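PDB 3SQZ: putative hydroxymethylglutaryl-CoA synthase from Streptococcus mutans, which probably catalyses the condensation of acetyl-CoA with acetoacetyl-CoA to give 3-hydroxy-3-methylglutaryl-CoA, and is seen here with coenzyme A bound. Local coordinates for residues A[172-177]-A[383-388]. Residues are numbered along the deposited sequence; the frame is centred on the assembly and turned at random.
Sequences SDIAKY and KIFFEE. With COA (coenzyme A), chain D.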
ATOM      1  N   SER A 172       1.508   5.255   1.823  1.00  8.88           N
ATOM      2  CA  SER A 172       0.463   5.560   2.792  1.00  9.21           C
ATOM      3  C   SER A 172      -0.693   6.256   2.098  1.00  8.51           C
ATOM      4  O   SER A 172      -0.486   7.188   1.329  1.00  9.06           O
ATOM      5  CB  SER A 172       1.025   6.469   3.876  1.00  9.18           C
ATOM      6  OG  SER A 172       0.039   6.734   4.850  1.00  9.35           O
ATOM      7  N   ASP A 173      -1.916   5.811   2.375  1.00  8.88           N
ATOM      8  CA  ASP A 173      -3.074   6.331   1.655  1.00  9.15           C
ATOM      9  C   ASP A 173      -4.367   6.023   2.392  1.00  8.96           C
ATOM     10  O   ASP A 173      -4.461   5.053   3.164  1.00  9.67           O
ATOM     11  CB  ASP A 173      -3.155   5.731   0.243  1.00  9.53           C
ATOM     12  CG  ASP A 173      -2.396   6.545  -0.799  1.00  8.68           C
ATOM     13  OD1 ASP A 173      -1.520   5.970  -1.479  1.00  9.70           O
ATOM     14  OD2 ASP A 173      -2.711   7.743  -0.964  1.00  8.72           O
ATOM     15  N   ILE A 174      -5.368   6.851   2.108  1.00  9.16           N
ATOM     16  CA  ILE A 174      -6.731   6.623   2.552  1.00  9.82           C
ATOM     17  C   ILE A 174      -7.603   6.673   1.307  1.00  9.74           C
ATOM     18  O   ILE A 174      -7.723   7.721   0.660  1.00 11.08           O
ATOM     19  CB  ILE A 174      -7.167   7.673   3.579  1.00 11.27           C
ATOM     20  CG1 ILE A 174      -6.325   7.517   4.846  1.00 12.89           C
ATOM     21  CG2 ILE A 174      -8.649   7.526   3.898  1.00 12.22           C
ATOM     22  CD1 ILE A 174      -6.462   8.654   5.820  1.00 15.13           C
ATOM     23  N   ALA A 175      -8.179   5.524   0.961  1.00 10.00           N
ATOM     24  CA  ALA A 175      -9.012   5.408  -0.223  1.00  9.78           C
ATOM     25  C   ALA A 175     -10.441   5.768   0.154  1.00  9.54           C
ATOM     26  O   ALA A 175     -11.099   5.057   0.912  1.00  9.99           O
ATOM     27  CB  ALA A 175      -8.923   4.015  -0.805  1.00 11.13           C
ATOM     28  N   LYS A 176     -10.899   6.896  -0.381  1.00 10.21           N
ATOM     29  CA  LYS A 176     -12.153   7.517   0.009  1.00 10.85           C
ATOM     30  C   LYS A 176     -12.884   7.899  -1.274  1.00 10.32           C
ATOM     31  O   LYS A 176     -12.401   8.750  -2.033  1.00 11.22           O
ATOM     32  CB  LYS A 176     -11.833   8.743   0.874  1.00 12.47           C
ATOM     33  CG  LYS A 176     -13.023   9.490   1.425  1.00 12.81           C
ATOM     34  CD  LYS A 176     -12.601  10.594   2.396  1.00 13.83           C
ATOM     35  CE  LYS A 176     -11.936  10.016   3.639  1.00 13.93           C
ATOM     36  NZ  LYS A 176     -11.543  11.070   4.621  1.00 13.82           N
ATOM     37  N   TYR A 177     -14.034   7.274  -1.526  1.00 11.15           N
ATOM     38  CA  TYR A 177     -14.721   7.418  -2.806  1.00 11.95           C
ATOM     39  C   TYR A 177     -16.041   8.169  -2.708  1.00 12.35           C
ATOM     40  O   TYR A 177     -16.469   8.784  -3.682  1.00 13.01           O
ATOM     41  CB  TYR A 177     -14.981   6.062  -3.449  1.00 12.35           C
ATOM     42  CG  TYR A 177     -13.778   5.354  -4.024  1.00 11.91           C
ATOM     43  CD1 TYR A 177     -13.548   5.334  -5.396  1.00 12.65           C
ATOM     44  CD2 TYR A 177     -12.899   4.669  -3.205  1.00 12.45           C
ATOM     45  CE1 TYR A 177     -12.474   4.646  -5.924  1.00 12.37           C
ATOM     46  CE2 TYR A 177     -11.818   3.990  -3.720  1.00 13.00           C
ATOM     47  CZ  TYR A 177     -11.609   3.975  -5.078  1.00 12.52           C
ATOM     48  OH  TYR A 177     -10.529   3.274  -5.574  1.00 14.17           O
ATOM     49  N   LYS A 383     -20.257   9.475   9.245  1.00 13.99           N
ATOM     50  CA  LYS A 383     -19.902  10.681   9.971  1.00 15.67           C
ATOM     51  C   LYS A 383     -18.392  10.801  10.152  1.00 14.89           C
ATOM     52  O   LYS A 383     -17.821  11.877   9.979  1.00 16.38           O
ATOM     53  CB  LYS A 383     -20.600  10.707  11.331  1.00 19.37           C
ATOM     54  CG  LYS A 383     -22.096  10.962  11.247  1.00 22.76           C
ATOM     55  N   ILE A 384     -17.750   9.696  10.508  1.00 13.13           N
ATOM     56  CA  ILE A 384     -16.333   9.723  10.826  1.00 12.61           C
ATOM     57  C   ILE A 384     -15.458   9.804   9.572  1.00 11.88           C
ATOM     58  O   ILE A 384     -14.538  10.620   9.493  1.00 12.63           O
ATOM     59  CB  ILE A 384     -15.960   8.500  11.690  1.00 13.81           C
ATOM     60  CG1 ILE A 384     -16.588   8.644  13.082  1.00 15.32           C
ATOM     61  CG2 ILE A 384     -14.458   8.342  11.796  1.00 15.36           C
ATOM     62  CD1 ILE A 384     -16.490   7.399  13.943  1.00 16.94           C
ATOM     63  N   PHE A 385     -15.734   8.966   8.580  1.00 11.79           N
ATOM     64  CA  PHE A 385     -14.831   8.884   7.437  1.00 11.84           C
ATOM     65  C   PHE A 385     -14.853  10.158   6.603  1.00 12.64           C
ATOM     66  O   PHE A 385     -13.836  10.537   6.024  1.00 13.60           O
ATOM     67  CB  PHE A 385     -15.195   7.682   6.565  1.00 11.64           C
ATOM     68  CG  PHE A 385     -14.081   7.191   5.660  1.00 10.58           C
ATOM     69  CD1 PHE A 385     -12.774   7.048   6.128  1.00 10.62           C
ATOM     70  CD2 PHE A 385     -14.360   6.810   4.354  1.00 11.43           C
ATOM     71  CE1 PHE A 385     -11.776   6.544   5.299  1.00 11.10           C
ATOM     72  CE2 PHE A 385     -13.368   6.307   3.539  1.00 11.88           C
ATOM     73  CZ  PHE A 385     -12.075   6.181   4.010  1.00 11.79           C
ATOM     74  N   PHE A 386     -16.005  10.822   6.551  1.00 13.09           N
ATOM     75  CA  PHE A 386     -16.171  11.978   5.677  1.00 13.56           C
ATOM     76  C   PHE A 386     -16.111  13.310   6.408  1.00 13.78           C
ATOM     77  O   PHE A 386     -16.333  14.365   5.817  1.00 15.28           O
ATOM     78  CB  PHE A 386     -17.432  11.832   4.823  1.00 13.96           C
ATOM     79  CG  PHE A 386     -17.389  10.630   3.933  1.00 13.17           C
ATOM     80  CD1 PHE A 386     -18.057   9.466   4.286  1.00 13.39           C
ATOM     81  CD2 PHE A 386     -16.620  10.635   2.779  1.00 14.34           C
ATOM     82  CE1 PHE A 386     -17.992   8.338   3.480  1.00 14.17           C
ATOM     83  CE2 PHE A 386     -16.554   9.511   1.975  1.00 14.72           C
ATOM     84  CZ  PHE A 386     -17.237   8.361   2.329  1.00 13.86           C
ATOM     85  N   GLU A 387     -15.773  13.264   7.691  1.00 13.55           N
ATOM     86  CA  GLU A 387     -15.567  14.494   8.441  1.00 14.51           C
ATOM     87  C   GLU A 387     -14.481  15.338   7.772  1.00 14.76           C
ATOM     88  O   GLU A 387     -13.480  14.805   7.293  1.00 15.37           O
ATOM     89  CB  GLU A 387     -15.166  14.173   9.882  1.00 14.77           C
ATOM     90  CG  GLU A 387     -15.033  15.415  10.739  1.00 14.93           C
ATOM     91  CD  GLU A 387     -14.663  15.133  12.177  1.00 15.68           C
ATOM     92  OE1 GLU A 387     -14.752  13.964  12.616  1.00 15.35           O
ATOM     93  OE2 GLU A 387     -14.279  16.096  12.874  1.00 17.99           O
ATOM     94  N   GLU A 388     -14.695  16.650   7.724  1.00 15.91           N
ATOM     95  CA  GLU A 388     -13.682  17.579   7.234  1.00 16.83           C
ATOM     96  C   GLU A 388     -13.399  18.618   8.313  1.00 16.15           C
ATOM     97  O   GLU A 388     -14.247  18.878   9.169  1.00 16.55           O
ATOM     98  CB  GLU A 388     -14.120  18.235   5.918  1.00 19.16           C
ATOM     99  CG  GLU A 388     -14.284  17.224   4.780  1.00 22.36           C
ATOM    100  CD  GLU A 388     -14.548  17.857   3.423  1.00 26.10           C
ATOM    101  OE1 GLU A 388     -15.569  17.503   2.794  1.00 28.22           O
ATOM    102  OE2 GLU A 388     -13.724  18.680   2.970  1.00 28.21           O
TER
HETATM  103  N1A COA D 601     -22.956 -12.352  -6.352  1.00 29.70           N
HETATM  104  C2A COA D 601     -21.676 -12.451  -6.771  1.00 28.91           C
HETATM  105  N3A COA D 601     -21.104 -11.421  -7.497  1.00 28.18           N
HETATM  106  C4A COA D 601     -21.838 -10.312  -7.782  1.00 28.01           C
HETATM  107  C5A COA D 601     -23.161 -10.203  -7.354  1.00 28.84           C
HETATM  108  C6A COA D 601     -23.716 -11.203  -6.649  1.00 29.44           C
HETATM  109  N6A COA D 601     -25.072 -11.103  -6.196  1.00 30.16           N
HETATM  110  N7A COA D 601     -23.656  -8.995  -7.774  1.00 28.97           N
HETATM  111  C8A COA D 601     -22.693  -8.359  -8.447  1.00 28.40           C
HETATM  112  N9A COA D 601     -21.561  -9.213  -8.458  1.00 27.21           N
HETATM  113  C1B COA D 601     -20.237  -8.866  -8.955  1.00 26.40           C
HETATM  114  C2B COA D 601     -19.765  -9.018 -10.428  1.00 25.82           C
HETATM  115  O2B COA D 601     -20.282  -9.781 -11.422  1.00 26.13           O
HETATM  116  C3B COA D 601     -18.322  -8.559 -10.315  1.00 24.61           C
HETATM  117  O3B COA D 601     -17.211  -9.327 -10.560  1.00 23.42           O
HETATM  118  P3B COA D 601     -16.747  -9.683 -11.990  1.00 22.41           P
HETATM  119  O7A COA D 601     -16.054  -8.423 -12.628  1.00 23.47           O
HETATM  120  O8A COA D 601     -15.715 -10.836 -11.782  1.00 23.62           O
HETATM  121  O9A COA D 601     -17.924 -10.135 -12.815  1.00 24.25           O
HETATM  122  C4B COA D 601     -18.416  -7.524  -9.259  1.00 24.40           C
HETATM  123  O4B COA D 601     -19.152  -8.216  -8.230  1.00 24.25           O
HETATM  124  C5B COA D 601     -18.460  -6.052  -9.491  1.00 25.14           C
HETATM  125  O5B COA D 601     -19.708  -5.831 -10.091  1.00 25.57           O
HETATM  126  P1A COA D 601     -20.126  -4.370 -10.532  1.00 25.08           P
HETATM  127  O1A COA D 601     -19.050  -3.776 -11.525  1.00 26.72           O
HETATM  128  O2A COA D 601     -21.501  -4.403 -11.168  1.00 26.44           O
HETATM  129  O3A COA D 601     -20.142  -3.508  -9.192  1.00 25.60           O
HETATM  130  P2A COA D 601     -20.087  -1.922  -9.140  1.00 26.99           P
HETATM  131  O4A COA D 601     -20.840  -1.288 -10.368  1.00 29.13           O
HETATM  132  O5A COA D 601     -20.712  -1.448  -7.848  1.00 29.47           O
HETATM  133  O6A COA D 601     -18.557  -1.458  -9.190  1.00 23.14           O
HETATM  134  CBP COA D 601     -16.162  -1.568  -8.797  1.00 21.77           C
HETATM  135  CCP COA D 601     -17.505  -2.248  -8.701  1.00 22.95           C
HETATM  136  CDP COA D 601     -15.854  -1.307 -10.232  1.00 23.25           C
HETATM  137  CEP COA D 601     -15.083  -2.447  -8.211  1.00 21.49           C
HETATM  138  CAP COA D 601     -16.253  -0.282  -8.025  1.00 20.32           C
HETATM  139  OAP COA D 601     -16.277  -0.495  -6.672  1.00 19.90           O
HETATM  140  C9P COA D 601     -15.173   0.712  -8.404  1.00 20.14           C
HETATM  141  O9P COA D 601     -15.201   1.355  -9.449  1.00 20.57           O
HETATM  142  N8P COA D 601     -14.104   0.899  -7.407  1.00 19.37           N
HETATM  143  C7P COA D 601     -12.924   1.687  -7.706  1.00 19.36           C
HETATM  144  C6P COA D 601     -11.970   1.019  -8.675  1.00 20.80           C
HETATM  145  C5P COA D 601     -10.665   1.793  -8.868  1.00 19.98           C
HETATM  146  O5P COA D 601     -10.272   2.578  -8.036  1.00 18.49           O
HETATM  147  N4P COA D 601      -9.859   1.502 -10.023  1.00 20.24           N
HETATM  148  C3P COA D 601      -8.549   2.152 -10.181  1.00 19.64           C
HETATM  149  C2P COA D 601      -7.341   1.270 -10.039  1.00 21.71           C
HETATM  150  S1P COA D 601      -7.383  -0.260 -10.915  1.00 24.23           S
HETATM  151  O   HOH W   1     -13.108  13.601   4.579  1.00 20.42           O
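Lys176 and Phe385 bring the two segments together, their CA atoms 8.0 Å apart: strand 166-175 has just ended where helix 378-385 runs out, and Phe386 is the first residue to leave helical geometry. At that spacing the backbones do not touch, and side chains bridge the gap. Lys176 starts with CG anti to its backbone N and bends at chi3 (-65°), which lays CE over the centre of the Phe385 ring. This CH-pi contact puts CE 3.7 Å from the ring centroid. NZ continues over the same face in a cation-pi arrangement and donates to Phe385 O at 2.7 Å, approaching almost straight along the carbonyl bond (C=O...N 173°). It also donates to water 1, which passes a hydrogen bond on to Glu387 O. Farther back along the chain, Lys176 CG lies 3.6 Å from Phe386 CE2. The Phe385 ring meets Ala175 O at its edge, in plane, 3.4 Å from CZ, while Ile174 CG2 packs 3.6 Å from CE1. Tyr177 turns away, and its OH donates to O5P of coenzyme A at 2.6 Å. One lysine thus gives a hydrogen bond to the last carbonyl of helix 378-385, where its charge probably gains from the helix dipole as well as the ring, and ties that helix to the end of a core strand of the thiolase fold, with Tyr177, the next residue after this lysine, binding coenzyme A.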